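Local coordinates for pectate lyase/Amb allergen (Acidovorax citrulli, PDB 4HWV), which probably cleaves pectate in plant cell walls as a secreted, calcium-dependent lyase of polysaccharide lyase family 1, at residues A[48-51]-A[52-56]; A[63-66]-A[67-71]; A[152-155]-A[156-159]; A[185-188]-A[189-192]. All coordinates share one frame; numbering follows the deposited sequence.

Interaction 1. Residues A[48-51]-A[52-56]; sequences ANRN and ELIQA
N49 caps helix 50-57 by turning its amide back over the first turn: OD1 accepts the backbone N of E52 at 2.9 Å. A chi1 of 66° folds CG between the backbone N and the carbonyl carbon, bringing the oxygen over the helix start. The E52 side chain crosses that of N49 at about a right angle, and its OE1 takes the backbone N of A48 at 2.8 Å. The backbone N of N49 itself is covered without a partner, so this is an N-cap with an added carboxylate bond rather than a reciprocal capping box. This side is the looser one: a water joins N49 ND2 (3.0 Å) to E52 OE2 (2.7 Å). The other flank is close-packed. R50 is extended from CG to NE, and I54 CD1 sits over one face of its guanidinium, 3.5 Å from R50 NH1 and displaced toward the rim. The same methyl is 3.5 Å from R50 O, the carbonyl that receives I54 N. Beyond the segments, R50 NH2 bonds V158 O and G68 O, and N51 ND2 reaches G93 O. Strand 63-64 packs on R50, N51 and I54 through I64, whereas strand 44-47 meets E52 and A56.

Interaction 2. Residues A[63-66]-A[67-71]; sequences VIAP and DGSVQ
V63 and Q71 form the hydrogen-bonded pair at the open end of an antiparallel hairpin, joined by two backbone bonds: V63 N gives to Q71 O at 2.8 Å and Q71 N to V63 O at 3.0 Å. Their side chains share one face of the ribbon. The Q71 chain, extended beyond CG, only skirts V63; its OE1 is tied to V63 O through a water that donates to both, 2.9 Å from Q71 OE1, giving that carbonyl a second partner. D67 governs the other end. Its CG is turned in between the backbone N and the carbonyl carbon (chi1 67°), so that OD1 faces S69 and is gripped twice, by S69 N at 2.9 Å on the anti side, well out of the carboxylate plane, and by S69 OG at 2.7 Å through the syn lone pair. The first bond closes an Asx turn; the A65 methyl lies 3.6 Å from D67 OD1. Across the ribbon, S69 O accepts A65 N at 2.9 Å, while A65 O takes G68 N from above its carbonyl plane. With G68 at a positive phi of 99°, a conformation glycine readily takes, the arrangement is that of a 3:5 hairpin: a type I turn from A65 to G68 followed by a G1 beta bulge.

Interaction 3. Residues A[152-155]-A[156-159]; sequences AELQ and RRVV
Q155 O is the acceptor on which the end of helix 143-159 turns: V159 N reaches it at 2.8 Å nearly in line with the carbonyl, and V158 N meets it at 3.0 Å from above the carbonyl plane. V158 N is itself shared, since it also makes a weak bond to L154 O, so the last turn mixes alpha and 3-10 bonding. One turn earlier the pattern is regular, with R156 N on A152 O at 2.8 Å and R157 N on E153 O at 3.1 Å. R156 O is taken up by T160 OG1 just past the helix, and V159 pairs through its backbone with N182. Among the side chains, Q155 runs out with CG anti to its N (chi1 -178°), and CG rests 3.8 Å from V159 CG1; its amide is satisfied at both ends, OE1 by D208 N and NE2 by N90 OD1. R156 NE donates at 2.9 Å to a water in the guanidinium plane, which passes a weak bond to E153 OE1. That carboxylate stays beyond salt-bridge range of R156, whose NH2 is paired with E225 instead. E153 OE2 lies over the aliphatic part of R157, 3.7 Å from CD; the opposite charges, not in contact, probably attract weakly. The helix runs directly into strand 160-163 of the right-handed parallel beta-helix typical of family 1 lyases, and the R156 side chain stands about 9 Å from the bound calcium and from the side chains of its ligands D227 and D278.

Interaction 4. Residues A[185-188]-A[189-192]; sequences LGTP and DAPV
D189, first along the second segment, folds back to T187: T187 OG1 donates to D189 OD1 at 2.7 Å, coming in from above the carboxylate plane. Each side chain is turned to make this possible, T187 OG1 (chi1 60°) and D189 CG (chi1 59°) both standing between backbone N and carbonyl carbon, and T187 CB comes within 3.3 Å of the same oxygen. The bond bridges over P188. A190 follows and closes the turn, its N giving to T187 O at 3.0 Å from well above the carbonyl plane. The return bond, T187 N to A190 O, is weak, at 3.3 Å. The A190 methyl sits 3.9 Å from T187 OG1. P191 has no N-H to offer; its ring CD lies 3.7 Å from T187 O. V192 ends the walk: CG2 is held 3.5 Å from G186 N, while CG1 lies against G186 CA. G186, without a side chain and at a positive phi, lets V192 CG2 come this close. V192 and L185 are each bonded through the backbone to strand 229-234 or the residue just past it. The whole is a type I beta turn with proline and aspartate at its central positions, linking strands 182-185 and 192-198 at a corner of the parallel beta-helix.

How the interactions relate
Along the chain the contacts come in series from 1 to 4. The first three form one cluster: interactions 1 and 2 have centres 12 Å apart, 2 and 3 are 11 Å apart, and 1 and 3 are 17 Å apart, all three pairs touching. Interaction 4 stands apart, about 10 Å from each of the others by nearest atoms. Interactions 3 and 4 lie closest to the calcium site. Helix 50-57, the hairpin of strands 63-64 and 70-71 and the end of helix 143-159, from distant parts of the sequence, are thus joined into one cluster beside the parallel beta-helix, while the fourth contact belongs to the coils themselves.

Interaction 1. Residues A[48-51]-A[52-56]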
ATOM      1  N   ALA A  48       6.794  22.311  -1.585  1.00  4.26           N
ATOM      2  CA  ALA A  48       5.913  21.431  -0.815  1.00  4.91           C
ATOM      3  C   ALA A  48       4.701  20.949  -1.621  1.00  5.06           C
ATOM      4  O   ALA A  48       3.838  20.242  -1.092  1.00  6.66           O
ATOM      5  CB  ALA A  48       5.450  22.124   0.480  1.00  5.85           C
ATOM      6  N   ASN A  49       4.631  21.320  -2.900  1.00  4.00           N
ATOM      7  CA  ASN A  49       3.536  20.865  -3.756  1.00  4.01           C
ATOM      8  C   ASN A  49       3.956  20.950  -5.210  1.00  3.46           C
ATOM      9  O   ASN A  49       5.045  21.477  -5.537  1.00  3.96           O
ATOM     10  CB  ASN A  49       2.239  21.663  -3.477  1.00  4.70           C
ATOM     11  CG  ASN A  49       2.362  23.133  -3.854  1.00  5.06           C
ATOM     12  OD1 ASN A  49       2.646  23.455  -5.001  1.00  4.70           O
ATOM     13  ND2 ASN A  49       2.105  24.031  -2.892  1.00  5.78           N
ATOM     14  N   ARG A  50       3.112  20.423  -6.091  1.00  3.62           N
ATOM     15  CA  ARG A  50       3.448  20.303  -7.495  1.00  3.86           C
ATOM     16  C   ARG A  50       3.684  21.662  -8.162  1.00  3.36           C
ATOM     17  O   ARG A  50       4.594  21.813  -8.988  1.00  3.96           O
ATOM     18  CB  ARG A  50       2.334  19.545  -8.211  1.00  3.97           C
ATOM     19  CG  ARG A  50       2.563  19.339  -9.724  1.00  3.80           C
ATOM     20  CD  ARG A  50       1.430  18.515 -10.376  1.00  4.18           C
ATOM     21  NE  ARG A  50       1.665  18.331 -11.803  1.00  3.75           N
ATOM     22  CZ  ARG A  50       1.398  19.261 -12.723  1.00  3.56           C
ATOM     23  NH1 ARG A  50       0.868  20.438 -12.358  1.00  4.81           N
ATOM     24  NH2 ARG A  50       1.678  19.023 -14.008  1.00  4.58           N
ATOM     25  N   ASN A  51       2.858  22.652  -7.818  1.00  3.70           N
ATOM     26  CA  ASN A  51       3.025  23.981  -8.401  1.00  4.32           C
ATOM     27  C   ASN A  51       4.369  24.602  -8.022  1.00  4.03           C
ATOM     28  O   ASN A  51       5.085  25.137  -8.880  1.00  4.50           O
ATOM     29  CB  ASN A  51       1.892  24.931  -7.990  1.00  5.05           C
ATOM     30  CG  ASN A  51       0.566  24.606  -8.667  1.00  4.78           C
ATOM     31  OD1 ASN A  51       0.520  23.932  -9.682  1.00  4.92           O
ATOM     32  ND2 ASN A  51      -0.518  25.145  -8.131  1.00  5.67           N
ATOM     33  N   GLU A  52       4.722  24.525  -6.740  1.00  4.01           N
ATOM     34  CA  GLU A  52       5.997  25.081  -6.279  1.00  3.46           C
ATOM     35  C   GLU A  52       7.186  24.373  -6.899  1.00  3.72           C
ATOM     36  O   GLU A  52       8.170  25.003  -7.287  1.00  4.44           O
ATOM     37  CB  GLU A  52       6.092  25.011  -4.765  1.00  4.36           C
ATOM     38  CG  GLU A  52       5.070  25.920  -4.045  1.00  5.41           C
ATOM     39  CD  GLU A  52       5.134  25.803  -2.535  1.00  7.17           C
ATOM     40  OE1 GLU A  52       5.907  24.979  -2.023  1.00  7.08           O
ATOM     41  OE2 GLU A  52       4.415  26.556  -1.845  1.00  8.44           O
ATOM     42  N   LEU A  53       7.091  23.049  -7.008  1.00  3.99           N
ATOM     43  CA  LEU A  53       8.162  22.275  -7.638  1.00  3.72           C
ATOM     44  C   LEU A  53       8.365  22.728  -9.097  1.00  4.23           C
ATOM     45  O   LEU A  53       9.495  22.980  -9.535  1.00  4.73           O
ATOM     46  CB  LEU A  53       7.816  20.784  -7.585  1.00  4.06           C
ATOM     47  CG  LEU A  53       8.769  19.885  -8.372  1.00  4.83           C
ATOM     48  CD1 LEU A  53      10.204  19.923  -7.860  1.00  5.30           C
ATOM     49  CD2 LEU A  53       8.247  18.453  -8.310  1.00  5.73           C
ATOM     50  N   ILE A  54       7.271  22.828  -9.848  1.00  4.09           N
ATOM     51  CA  ILE A  54       7.357  23.283 -11.235  1.00  4.18           C
ATOM     52  C   ILE A  54       7.930  24.703 -11.333  1.00  3.72           C
ATOM     53  O   ILE A  54       8.804  24.961 -12.158  1.00  4.13           O
ATOM     54  CB  ILE A  54       5.992  23.167 -11.938  1.00  4.92           C
ATOM     55  CG1 ILE A  54       5.645  21.693 -12.128  1.00  5.73           C
ATOM     56  CG2 ILE A  54       5.990  23.921 -13.283  1.00  4.91           C
ATOM     57  CD1 ILE A  54       4.169  21.447 -12.429  1.00  6.91           C
ATOM     58  N   GLN A  55       7.470  25.634 -10.492  1.00  3.89           N
ATOM     59  CA  GLN A  55       8.021  26.982 -10.580  1.00  4.72           C
ATOM     60  C   GLN A  55       9.527  26.992 -10.291  1.00  4.78           C
ATOM     61  O   GLN A  55      10.286  27.741 -10.911  1.00  5.55           O
ATOM     62  CB  GLN A  55       7.301  27.967  -9.652  1.00  5.48           C
ATOM     63  CG  GLN A  55       5.854  28.270 -10.038  1.00  6.00           C
ATOM     64  CD  GLN A  55       5.670  28.845 -11.441  1.00  5.63           C
ATOM     65  OE1 GLN A  55       6.628  29.208 -12.137  1.00  5.83           O
ATOM     66  NE2 GLN A  55       4.414  28.913 -11.867  1.00  5.98           N
ATOM     67  N   ALA A  56       9.981  26.169  -9.355  1.00  4.42           N
ATOM     68  CA  ALA A  56      11.414  26.104  -9.071  1.00  4.82           C
ATOM     69  C   ALA A  56      12.179  25.588 -10.294  1.00  4.69           C
ATOM     70  O   ALA A  56      13.214  26.141 -10.698  1.00  5.55           O
ATOM     71  CB  ALA A  56      11.676  25.245  -7.843  1.00  5.60           C
TER
HETATM   72  O   HOH W   1       1.883  27.021  -2.633  1.00 16.76           O

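Interaction 2. Residues A[63-66]-A[67-71]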
ATOM      1  N   VAL A  63       3.531  28.723 -16.511  1.00  6.54           N
ATOM      2  CA  VAL A  63       2.114  28.981 -16.369  1.00  6.88           C
ATOM      3  C   VAL A  63       1.463  27.616 -16.251  1.00  5.86           C
ATOM      4  O   VAL A  63       1.534  26.790 -17.173  1.00  6.10           O
ATOM      5  CB  VAL A  63       1.529  29.771 -17.554  1.00  8.64           C
ATOM      6  CG1 VAL A  63       0.021  29.932 -17.386  1.00 10.24           C
ATOM      7  CG2 VAL A  63       2.208  31.135 -17.666  1.00 10.44           C
ATOM      8  N   ILE A  64       0.871  27.365 -15.087  1.00  5.59           N
ATOM      9  CA  ILE A  64       0.260  26.080 -14.793  1.00  5.12           C
ATOM     10  C   ILE A  64      -1.247  26.268 -14.915  1.00  5.50           C
ATOM     11  O   ILE A  64      -1.859  27.038 -14.159  1.00  6.70           O
ATOM     12  CB  ILE A  64       0.667  25.583 -13.398  1.00  5.21           C
ATOM     13  CG1 ILE A  64       2.196  25.580 -13.293  1.00  6.02           C
ATOM     14  CG2 ILE A  64       0.032  24.209 -13.108  1.00  5.91           C
ATOM     15  CD1 ILE A  64       2.721  25.177 -11.929  1.00  6.64           C
ATOM     16  N   ALA A  65      -1.825  25.593 -15.906  1.00  5.43           N
ATOM     17  CA  ALA A  65      -3.229  25.721 -16.251  1.00  5.87           C
ATOM     18  C   ALA A  65      -4.117  25.103 -15.188  1.00  5.93           C
ATOM     19  O   ALA A  65      -3.640  24.334 -14.357  1.00  5.69           O
ATOM     20  CB  ALA A  65      -3.479  25.047 -17.612  1.00  7.55           C
ATOM     21  N   PRO A  66      -5.425  25.412 -15.223  1.00  6.22           N
ATOM     22  CA  PRO A  66      -6.348  24.731 -14.302  1.00  6.75           C
ATOM     23  C   PRO A  66      -6.213  23.204 -14.313  1.00  5.71           C
ATOM     24  O   PRO A  66      -6.277  22.580 -13.238  1.00  5.66           O
ATOM     25  CB  PRO A  66      -7.725  25.182 -14.804  1.00  7.30           C
ATOM     26  CG  PRO A  66      -7.454  26.615 -15.308  1.00  7.78           C
ATOM     27  CD  PRO A  66      -6.092  26.495 -15.991  1.00  6.85           C
ATOM     28  N   ASP A  67      -5.974  22.616 -15.481  1.00  5.47           N
ATOM     29  CA  ASP A  67      -5.836  21.165 -15.529  1.00  5.59           C
ATOM     30  C   ASP A  67      -4.473  20.644 -15.064  1.00  5.29           C
ATOM     31  O   ASP A  67      -4.281  19.430 -14.951  1.00  6.19           O
ATOM     32  CB  ASP A  67      -6.241  20.582 -16.895  1.00  6.35           C
ATOM     33  CG  ASP A  67      -5.307  20.966 -18.036  1.00  7.79           C
ATOM     34  OD1 ASP A  67      -4.213  21.513 -17.808  1.00  7.48           O
ATOM     35  OD2 ASP A  67      -5.683  20.683 -19.190  1.00  8.82           O
ATOM     36  N   GLY A  68      -3.547  21.556 -14.767  1.00  4.95           N
ATOM     37  CA  GLY A  68      -2.237  21.161 -14.301  1.00  4.67           C
ATOM     38  C   GLY A  68      -1.173  21.159 -15.382  1.00  4.33           C
ATOM     39  O   GLY A  68       0.015  21.120 -15.064  1.00  5.47           O
ATOM     40  N   SER A  69      -1.570  21.230 -16.648  1.00  5.38           N
ATOM     41  CA  SER A  69      -0.581  21.221 -17.712  1.00  6.06           C
ATOM     42  C   SER A  69       0.268  22.495 -17.677  1.00  5.76           C
ATOM     43  O   SER A  69      -0.172  23.538 -17.175  1.00  6.15           O
ATOM     44  CB  SER A  69      -1.227  21.025 -19.085  1.00  7.44           C
ATOM     45  OG  SER A  69      -2.138  22.052 -19.395  1.00  7.90           O
ATOM     46  N   VAL A  70       1.488  22.394 -18.201  1.00  5.98           N
ATOM     47  CA  VAL A  70       2.496  23.434 -18.021  1.00  6.08           C
ATOM     48  C   VAL A  70       2.980  24.036 -19.328  1.00  7.42           C
ATOM     49  O   VAL A  70       3.253  23.313 -20.293  1.00  8.66           O
ATOM     50  CB  VAL A  70       3.732  22.837 -17.302  1.00  6.40           C
ATOM     51  CG1 VAL A  70       4.816  23.889 -17.110  1.00  7.64           C
ATOM     52  CG2 VAL A  70       3.332  22.200 -15.967  1.00  7.00           C
ATOM     53  N   GLN A  71       3.090  25.366 -19.337  1.00  7.41           N
ATOM     54  CA  GLN A  71       3.827  26.097 -20.355  1.00  8.65           C
ATOM     55  C   GLN A  71       4.941  26.859 -19.667  1.00  8.21           C
ATOM     56  O   GLN A  71       4.804  27.210 -18.504  1.00  8.94           O
ATOM     57  CB  GLN A  71       2.927  27.133 -21.022  1.00 11.25           C
ATOM     58  CG  GLN A  71       1.709  26.591 -21.747  1.00 14.43           C
ATOM     59  CD  GLN A  71       0.820  27.728 -22.220  1.00 16.86           C
ATOM     60  OE1 GLN A  71      -0.098  28.154 -21.506  1.00 17.55           O
ATOM     61  NE2 GLN A  71       1.111  28.252 -23.407  1.00 18.20           N
TER
HETATM   62  O   HOH W   2      -0.528  26.666 -19.099  1.00 10.41           O

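Interaction 3. Residues A[152-155]-A[156-159]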
ATOM      1  N   ALA A 152      -5.325   9.353 -21.192  1.00  5.35           N
ATOM      2  CA  ALA A 152      -3.931   9.059 -20.847  1.00  5.35           C
ATOM      3  C   ALA A 152      -3.020  10.219 -21.200  1.00  5.31           C
ATOM      4  O   ALA A 152      -2.041  10.472 -20.503  1.00  5.56           O
ATOM      5  CB  ALA A 152      -3.460   7.791 -21.565  1.00  5.38           C
ATOM      6  N   GLU A 153      -3.312  10.890 -22.313  1.00  5.60           N
ATOM      7  CA  GLU A 153      -2.504  12.022 -22.740  1.00  5.98           C
ATOM      8  C   GLU A 153      -2.573  13.174 -21.744  1.00  6.21           C
ATOM      9  O   GLU A 153      -1.561  13.816 -21.461  1.00  5.92           O
ATOM     10  CB  GLU A 153      -2.922  12.502 -24.124  1.00  7.57           C
ATOM     11  CG  GLU A 153      -2.048  13.637 -24.631  1.00 10.29           C
ATOM     12  CD  GLU A 153      -0.637  13.188 -24.897  1.00 12.73           C
ATOM     13  OE1 GLU A 153      -0.432  12.028 -25.320  1.00 14.71           O
ATOM     14  OE2 GLU A 153       0.271  13.996 -24.682  1.00 14.44           O
ATOM     15  N   LEU A 154      -3.767  13.443 -21.214  1.00  4.92           N
ATOM     16  CA  LEU A 154      -3.903  14.457 -20.168  1.00  5.16           C
ATOM     17  C   LEU A 154      -3.154  14.013 -18.908  1.00  4.20           C
ATOM     18  O   LEU A 154      -2.417  14.803 -18.335  1.00  5.29           O
ATOM     19  CB  LEU A 154      -5.381  14.762 -19.879  1.00  5.94           C
ATOM     20  CG  LEU A 154      -5.635  15.810 -18.781  1.00  6.42           C
ATOM     21  CD1 LEU A 154      -4.909  17.125 -19.087  1.00  7.79           C
ATOM     22  CD2 LEU A 154      -7.121  16.056 -18.590  1.00  6.89           C
ATOM     23  N   GLN A 155      -3.298  12.755 -18.485  1.00  4.38           N
ATOM     24  CA  GLN A 155      -2.531  12.316 -17.321  1.00  3.61           C
ATOM     25  C   GLN A 155      -1.024  12.456 -17.544  1.00  4.03           C
ATOM     26  O   GLN A 155      -0.311  12.901 -16.649  1.00  4.40           O
ATOM     27  CB  GLN A 155      -2.913  10.880 -16.880  1.00  4.07           C
ATOM     28  CG  GLN A 155      -2.142  10.452 -15.631  1.00  3.84           C
ATOM     29  CD  GLN A 155      -2.709   9.227 -14.949  1.00  3.81           C
ATOM     30  OE1 GLN A 155      -2.985   8.224 -15.605  1.00  4.09           O
ATOM     31  NE2 GLN A 155      -2.920   9.315 -13.638  1.00  4.60           N
ATOM     32  N   ARG A 156      -0.555  12.090 -18.736  1.00  4.49           N
ATOM     33  CA  ARG A 156       0.862  12.240 -19.060  1.00  5.40           C
ATOM     34  C   ARG A 156       1.337  13.674 -18.841  1.00  5.80           C
ATOM     35  O   ARG A 156       2.388  13.914 -18.239  1.00  6.55           O
ATOM     36  CB  ARG A 156       1.113  11.819 -20.502  1.00  6.33           C
ATOM     37  CG  ARG A 156       2.578  11.864 -20.871  1.00  7.59           C
ATOM     38  CD  ARG A 156       2.794  11.547 -22.344  1.00  9.89           C
ATOM     39  NE  ARG A 156       2.478  10.164 -22.731  1.00 11.93           N
ATOM     40  CZ  ARG A 156       3.314   9.130 -22.622  1.00 13.87           C
ATOM     41  NH1 ARG A 156       4.516   9.283 -22.086  1.00 14.25           N
ATOM     42  NH2 ARG A 156       2.946   7.930 -23.056  1.00 15.14           N
ATOM     43  N   ARG A 157       0.537  14.633 -19.303  1.00  5.91           N
ATOM     44  CA  ARG A 157       0.900  16.040 -19.205  1.00  7.27           C
ATOM     45  C   ARG A 157       0.816  16.586 -17.772  1.00  6.31           C
ATOM     46  O   ARG A 157       1.404  17.632 -17.464  1.00  9.01           O
ATOM     47  CB  ARG A 157       0.042  16.843 -20.169  1.00 11.25           C
ATOM     48  CG  ARG A 157       0.369  16.473 -21.639  1.00 14.19           C
ATOM     49  CD  ARG A 157      -0.594  17.037 -22.678  1.00 16.72           C
ATOM     50  NE  ARG A 157      -0.470  18.482 -22.743  1.00 19.19           N
ATOM     51  CZ  ARG A 157      -1.433  19.314 -22.372  1.00 20.22           C
ATOM     52  NH1 ARG A 157      -2.581  18.818 -21.945  1.00 21.10           N
ATOM     53  NH2 ARG A 157      -1.252  20.633 -22.441  1.00 20.52           N
ATOM     54  N   VAL A 158       0.141  15.862 -16.885  1.00  4.43           N
ATOM     55  CA  VAL A 158       0.075  16.239 -15.485  1.00  4.59           C
ATOM     56  C   VAL A 158       1.210  15.587 -14.687  1.00  3.70           C
ATOM     57  O   VAL A 158       1.911  16.253 -13.932  1.00  4.97           O
ATOM     58  CB  VAL A 158      -1.296  15.836 -14.901  1.00  4.84           C
ATOM     59  CG1 VAL A 158      -1.336  16.023 -13.393  1.00  5.24           C
ATOM     60  CG2 VAL A 158      -2.390  16.661 -15.548  1.00  5.36           C
ATOM     61  N   VAL A 159       1.373  14.272 -14.826  1.00  3.45           N
ATOM     62  CA  VAL A 159       2.248  13.553 -13.909  1.00  3.42           C
ATOM     63  C   VAL A 159       3.717  13.577 -14.331  1.00  3.85           C
ATOM     64  O   VAL A 159       4.587  13.239 -13.526  1.00  4.14           O
ATOM     65  CB  VAL A 159       1.807  12.076 -13.674  1.00  3.73           C
ATOM     66  CG1 VAL A 159       0.358  12.021 -13.179  1.00  4.15           C
ATOM     67  CG2 VAL A 159       2.012  11.220 -14.933  1.00  4.67           C
TER
HETATM   68  O   HOH W   3      -0.180   9.314 -23.373  1.00 16.07           O

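Interaction 4. Residues A[185-188]-A[189-192]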
ATOM      1  N   LEU A 185      14.120  13.438 -17.156  1.00  3.75           N
ATOM      2  CA  LEU A 185      15.426  14.092 -17.207  1.00  4.07           C
ATOM      3  C   LEU A 185      15.803  14.392 -18.649  1.00  3.87           C
ATOM      4  O   LEU A 185      16.396  13.551 -19.349  1.00  4.68           O
ATOM      5  CB  LEU A 185      16.507  13.282 -16.465  1.00  3.81           C
ATOM      6  CG  LEU A 185      16.141  12.791 -15.056  1.00  4.03           C
ATOM      7  CD1 LEU A 185      17.391  12.278 -14.336  1.00  4.68           C
ATOM      8  CD2 LEU A 185      15.425  13.835 -14.197  1.00  4.80           C
ATOM      9  N   GLY A 186      15.426  15.590 -19.080  1.00  4.01           N
ATOM     10  CA  GLY A 186      15.613  16.008 -20.457  1.00  4.63           C
ATOM     11  C   GLY A 186      14.438  15.602 -21.338  1.00  4.84           C
ATOM     12  O   GLY A 186      13.703  14.639 -21.059  1.00  6.51           O
ATOM     13  N   THR A 187      14.238  16.362 -22.401  1.00  5.76           N
ATOM     14  CA  THR A 187      13.194  16.070 -23.373  1.00  6.59           C
ATOM     15  C   THR A 187      13.853  16.071 -24.759  1.00  6.69           C
ATOM     16  O   THR A 187      14.970  16.569 -24.918  1.00  6.72           O
ATOM     17  CB  THR A 187      12.048  17.111 -23.313  1.00  7.88           C
ATOM     18  OG1 THR A 187      12.583  18.408 -23.598  1.00 10.17           O
ATOM     19  CG2 THR A 187      11.398  17.148 -21.944  1.00  8.69           C
ATOM     20  N   PRO A 188      13.173  15.516 -25.777  1.00  8.17           N
ATOM     21  CA  PRO A 188      13.847  15.429 -27.080  1.00 10.02           C
ATOM     22  C   PRO A 188      14.197  16.778 -27.660  1.00 11.10           C
ATOM     23  O   PRO A 188      15.224  16.888 -28.324  1.00 12.60           O
ATOM     24  CB  PRO A 188      12.825  14.721 -27.974  1.00 10.73           C
ATOM     25  CG  PRO A 188      11.587  14.577 -27.185  1.00 10.17           C
ATOM     26  CD  PRO A 188      11.918  14.751 -25.742  1.00  9.04           C
ATOM     27  N   ASP A 189      13.373  17.780 -27.396  1.00 11.22           N
ATOM     28  CA  ASP A 189      13.641  19.124 -27.895  1.00 12.59           C
ATOM     29  C   ASP A 189      14.719  19.856 -27.104  1.00 11.19           C
ATOM     30  O   ASP A 189      15.274  20.840 -27.579  1.00 12.25           O
ATOM     31  CB  ASP A 189      12.354  19.956 -27.885  1.00 15.20           C
ATOM     32  CG  ASP A 189      11.754  20.071 -26.501  1.00 17.63           C
ATOM     33  OD1 ASP A 189      11.434  19.019 -25.911  1.00 17.87           O
ATOM     34  OD2 ASP A 189      11.630  21.220 -25.999  1.00 19.94           O
ATOM     35  N   ALA A 190      15.003  19.385 -25.889  1.00  9.59           N
ATOM     36  CA  ALA A 190      15.940  20.068 -25.007  1.00  9.12           C
ATOM     37  C   ALA A 190      16.622  19.091 -24.058  1.00  7.39           C
ATOM     38  O   ALA A 190      16.233  18.955 -22.895  1.00  7.10           O
ATOM     39  CB  ALA A 190      15.233  21.187 -24.212  1.00 10.50           C
ATOM     40  N   PRO A 191      17.656  18.401 -24.552  1.00  6.77           N
ATOM     41  CA  PRO A 191      18.413  17.507 -23.678  1.00  6.64           C
ATOM     42  C   PRO A 191      19.128  18.315 -22.614  1.00  6.30           C
ATOM     43  O   PRO A 191      19.341  19.525 -22.772  1.00  7.03           O
ATOM     44  CB  PRO A 191      19.414  16.857 -24.635  1.00  8.37           C
ATOM     45  CG  PRO A 191      18.778  16.964 -25.965  1.00  9.66           C
ATOM     46  CD  PRO A 191      18.091  18.294 -25.954  1.00  8.42           C
ATOM     47  N   VAL A 192      19.500  17.650 -21.535  1.00  5.24           N
ATOM     48  CA  VAL A 192      20.036  18.314 -20.363  1.00  4.91           C
ATOM     49  C   VAL A 192      21.253  17.570 -19.833  1.00  4.85           C
ATOM     50  O   VAL A 192      21.522  16.429 -20.206  1.00  5.13           O
ATOM     51  CB  VAL A 192      18.981  18.384 -19.218  1.00  5.16           C
ATOM     52  CG1 VAL A 192      17.731  19.131 -19.697  1.00  5.66           C
ATOM     53  CG2 VAL A 192      18.633  16.977 -18.716  1.00  5.70           C
TER